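PDB 4KOQ: single-stranded DNA-binding protein WHY3, chloroplastic from Arabidopsis thaliana, which binds single-stranded DNA, protecting the chloroplast genome from illegitimate recombination and, in the nucleus, repressing transcription of the kinesin gene KP1. Local coordinates for the interface of chains A and B. Residues are numbered along the deposited sequence; one frame, centred on the assembly and turned at random. Chains: chain A/B, Single-stranded DNA-binding protein WHY3, chloroplastic.

Contact 1: the interface of chains A and B. Residues chain A 164, 168; chain B 27-29, 31, 154, 157-158.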
# COMPACT_ATOMS: atom_id res chain seq x y z
N PHE A 164 -0.43 13.18 9.24
CA PHE A 164 -1.73 13.71 8.82
C PHE A 164 -2.77 12.62 8.89
O PHE A 164 -3.88 12.81 9.41
CB PHE A 164 -1.66 14.28 7.38
CG PHE A 164 -2.99 14.31 6.63
CD1 PHE A 164 -3.86 15.41 6.73
CD2 PHE A 164 -3.36 13.25 5.80
CE1 PHE A 164 -5.08 15.43 6.02
CE2 PHE A 164 -4.59 13.26 5.09
CZ PHE A 164 -5.44 14.36 5.22
N ILE A 168 -6.53 12.22 11.55
CA ILE A 168 -7.89 12.43 11.09
C ILE A 168 -8.89 11.89 12.10
O ILE A 168 -9.89 12.55 12.41
CB ILE A 168 -8.15 11.76 9.73
CG1 ILE A 168 -7.27 12.38 8.64
CG2 ILE A 168 -9.62 11.90 9.34
CD1 ILE A 168 -7.42 11.71 7.30
N ARG B 27 -5.58 17.58 2.83
CA ARG B 27 -6.68 18.19 3.59
C ARG B 27 -7.67 17.10 3.96
O ARG B 27 -8.08 16.30 3.12
CB ARG B 27 -7.38 19.22 2.71
CG ARG B 27 -6.57 20.44 2.42
CD ARG B 27 -6.38 21.23 3.71
NE ARG B 27 -5.83 22.54 3.45
CZ ARG B 27 -4.60 22.93 3.76
NH1 ARG B 27 -3.75 22.12 4.38
NH2 ARG B 27 -4.20 24.15 3.47
N ALA B 28 -8.07 17.08 5.23
CA ALA B 28 -8.83 15.96 5.78
C ALA B 28 -10.27 15.98 5.30
O ALA B 28 -10.79 17.03 4.97
CB ALA B 28 -8.80 16.05 7.32
N PRO B 29 -10.94 14.82 5.32
CA PRO B 29 -12.38 14.87 5.10
C PRO B 29 -13.09 15.63 6.24
O PRO B 29 -12.49 15.84 7.29
CB PRO B 29 -12.79 13.40 5.06
CG PRO B 29 -11.76 12.68 5.78
CD PRO B 29 -10.48 13.47 5.69
N PHE B 31 -16.58 15.82 8.73
CA PHE B 31 -17.58 14.96 9.33
C PHE B 31 -18.61 15.83 10.05
O PHE B 31 -18.34 16.98 10.37
CB PHE B 31 -16.91 14.05 10.35
CG PHE B 31 -16.07 12.99 9.75
CD1 PHE B 31 -16.64 11.80 9.36
CD2 PHE B 31 -14.72 13.17 9.55
CE1 PHE B 31 -15.89 10.82 8.80
CE2 PHE B 31 -13.96 12.17 8.99
CZ PHE B 31 -14.55 11.00 8.61
N VAL B 154 -2.70 8.10 0.47
CA VAL B 154 -3.60 9.06 1.08
C VAL B 154 -5.05 8.84 0.69
O VAL B 154 -5.95 9.23 1.42
CB VAL B 154 -3.14 10.51 0.78
CG1 VAL B 154 -3.59 10.97 -0.57
CG2 VAL B 154 -3.61 11.43 1.89
N HIS B 157 -7.52 7.54 3.32
CA HIS B 157 -7.76 8.55 4.34
C HIS B 157 -8.69 9.62 3.86
O HIS B 157 -9.55 10.07 4.62
CB HIS B 157 -6.42 9.16 4.76
CG HIS B 157 -5.49 8.15 5.32
ND1 HIS B 157 -5.44 7.85 6.66
CD2 HIS B 157 -4.58 7.34 4.71
CE1 HIS B 157 -4.55 6.89 6.86
NE2 HIS B 157 -4.03 6.55 5.69
N LEU B 158 -8.55 10.04 2.60
CA LEU B 158 -9.39 11.10 2.09
C LEU B 158 -10.86 10.71 1.99
O LEU B 158 -11.74 11.60 2.06
CB LEU B 158 -8.92 11.65 0.74
CG LEU B 158 -7.48 12.15 0.68
CD1 LEU B 158 -7.15 12.69 -0.70
CD2 LEU B 158 -7.13 13.17 1.73
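A:Phe164 and A:Ile168, from the C-terminal part of chain A, pack against chain B where the end of a strand meets the last turns of the long helix. The ring of A:Phe164 enters with its far edge leading. CE1 lies 3.5 Å from the backbone N of B:Ala28, which sits at the ring's edge and in its plane. CZ of A:Phe164 comes 3.7 Å from C of B:Arg27, the carbonyl carbon. The ring is thus set against the main chain between these two residues, while the guanidinium of B:Arg27 extends away from it. On the helix side, CE2 meets the CG2 methyl of B:Val154 at 3.8 Å, the two side chains crossing at about a right angle, and CZ reaches CD2 of B:Leu158 at 4.1 Å. A:Ile168 stands at the start of the next short helix. Its CD1 methyl, at the end of an extended chain (chi2 177°), lies between the two walls: 3.7 Å from CB of B:His157 and 3.9 Å from CD of B:Pro29. The histidine therefore touches with its aliphatic stem, and its imidazole is turned away from the isoleucine. The other branch, CG2, leans toward the same proline carbon at 4.1 Å, and the ring of B:Phe31 borders it more loosely.

Behind these contacts, the torsions aim the groups. A:Phe164 holds CG anti to its own N (chi1 155°), which sends the ring toward chain B, and B:Val154 keeps CG2 beside its carbonyl carbon, facing that ring. The CB methyl of B:Ala28 faces both chain A residues, touching CE1 of A:Phe164 and CG1 of A:Ile168. Chain A contributes the short helices 161-165 and 168-171; chain B contributes the end of strand 20-27, the loop leading to strand 30-33, and the C-terminal end of helix 141-158. All belong to the Whirly-domain piece of WHY3, whose subunits pack here within the homotetramer.

Contact 2: the interface of chains A and B. Residues chain A 34, 38-40; chain B 8-10.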
# COMPACT_ATOMS: atom_id res chain seq x y z
N LEU A 34 5.73 25.30 16.42
CA LEU A 34 5.39 26.70 16.17
C LEU A 34 4.76 27.33 17.42
O LEU A 34 4.34 26.62 18.34
CB LEU A 34 4.42 26.81 14.98
CG LEU A 34 4.93 26.14 13.70
CD1 LEU A 34 3.91 26.28 12.58
CD2 LEU A 34 6.28 26.72 13.30
N ALA A 38 1.17 24.12 16.76
CA ALA A 38 1.27 23.27 15.59
C ALA A 38 2.74 22.90 15.38
O ALA A 38 3.64 23.55 15.92
CB ALA A 38 0.76 24.01 14.37
N PHE A 39 2.99 21.85 14.60
CA PHE A 39 4.35 21.48 14.24
C PHE A 39 4.53 21.57 12.74
O PHE A 39 3.60 21.35 11.97
CB PHE A 39 4.64 20.08 14.73
CG PHE A 39 4.60 19.94 16.20
CD1 PHE A 39 5.69 20.30 16.97
CD2 PHE A 39 3.46 19.47 16.83
CE1 PHE A 39 5.65 20.17 18.35
CE2 PHE A 39 3.42 19.34 18.20
CZ PHE A 39 4.51 19.69 18.96
N LYS A 40 5.73 21.93 12.32
CA LYS A 40 6.01 22.08 10.91
C LYS A 40 7.17 21.16 10.56
O LYS A 40 8.18 21.14 11.26
CB LYS A 40 6.42 23.50 10.60
CG LYS A 40 6.77 23.74 9.15
CD LYS A 40 7.45 25.09 8.98
CE LYS A 40 7.31 25.61 7.56
NZ LYS A 40 5.91 26.02 7.24
N ARG B 8 -1.85 20.58 15.15
CA ARG B 8 -1.80 20.79 13.71
C ARG B 8 -0.42 20.42 13.17
O ARG B 8 0.60 20.75 13.79
CB ARG B 8 -2.12 22.25 13.40
CG ARG B 8 -1.82 22.71 11.99
CD ARG B 8 -2.84 22.18 10.99
NE ARG B 8 -2.58 22.72 9.66
CZ ARG B 8 -3.26 22.39 8.57
NH1 ARG B 8 -4.25 21.50 8.64
NH2 ARG B 8 -2.94 22.93 7.40
N PHE B 9 -0.38 19.73 12.03
CA PHE B 9 0.87 19.37 11.36
C PHE B 9 0.92 19.94 9.93
O PHE B 9 0.05 19.65 9.11
CB PHE B 9 1.04 17.84 11.33
CG PHE B 9 1.69 17.26 12.57
CD1 PHE B 9 3.07 17.25 12.71
CD2 PHE B 9 0.92 16.72 13.58
CE1 PHE B 9 3.67 16.72 13.85
CE2 PHE B 9 1.52 16.19 14.72
CZ PHE B 9 2.89 16.19 14.85
N TYR B 10 1.93 20.75 9.66
CA TYR B 10 2.18 21.27 8.32
C TYR B 10 3.20 20.36 7.66
O TYR B 10 4.38 20.38 8.04
CB TYR B 10 2.76 22.67 8.39
CG TYR B 10 1.76 23.72 8.82
CD1 TYR B 10 0.82 24.21 7.92
CD2 TYR B 10 1.76 24.23 10.10
CE1 TYR B 10 -0.09 25.17 8.28
CE2 TYR B 10 0.84 25.20 10.48
CZ TYR B 10 -0.08 25.66 9.56
OH TYR B 10 -0.99 26.63 9.91
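B:Phe9 and A:Phe39 both hold CG anti to the carbonyl carbon (chi1 -86° and -64°), which lays the two side chains next to each other, pointing the same way across the subunit boundary. The B:Phe9 ring turns a face to A:Phe39 along its CE1–CZ side: CE1 is 3.6 Å from CB of A:Phe39, and CZ is 3.9 Å from CD2 of the partner ring. Their backbones belong to strand 9-10 of chain B and strand 39-43 of chain A, which pair in parallel. A:Phe39 is gripped through both backbone polar atoms. Its N donates a nearly straight hydrogen bond to the carbonyl O of B:Arg8 at 2.8 Å. Its O accepts another, equally straight, from N of B:Tyr10 at 2.9 Å. An alanine in place of B:Phe9 is likely to leave one flank of A:Phe39 without its aromatic neighbour and the A:Phe39 ring freer to turn, although the backbone bonds could remain.

B:Tyr10 projects to the opposite side of the strand, where CD2 and CE2 meet the CD1 methyl of A:Leu34 crosswise. B:Arg8 bends at chi2 (74°), bringing NE over one face of the tyrosine, toward its rim, which probably steadies that ring. CB of B:Arg8 packs 3.5 Å from CB of A:Ala38.

Contact 1 and contact 2 lie about 16 Å apart, centre to centre, on one A–B interface and have no residue in common. They use opposite ends of the polypeptide: in contact 1 the C-terminal helices of chain A pack onto the body of chain B, whereas in contact 2 the N-terminal strand of chain B adds to strand 39-43 of chain A. Each subunit thus lends a terminal segment to its neighbour. The residues of contact 1 meet mainly by apolar packing, while contact 2 adds backbone pairing, a combination that would tie down the subunits at two separate points of the homotetramer.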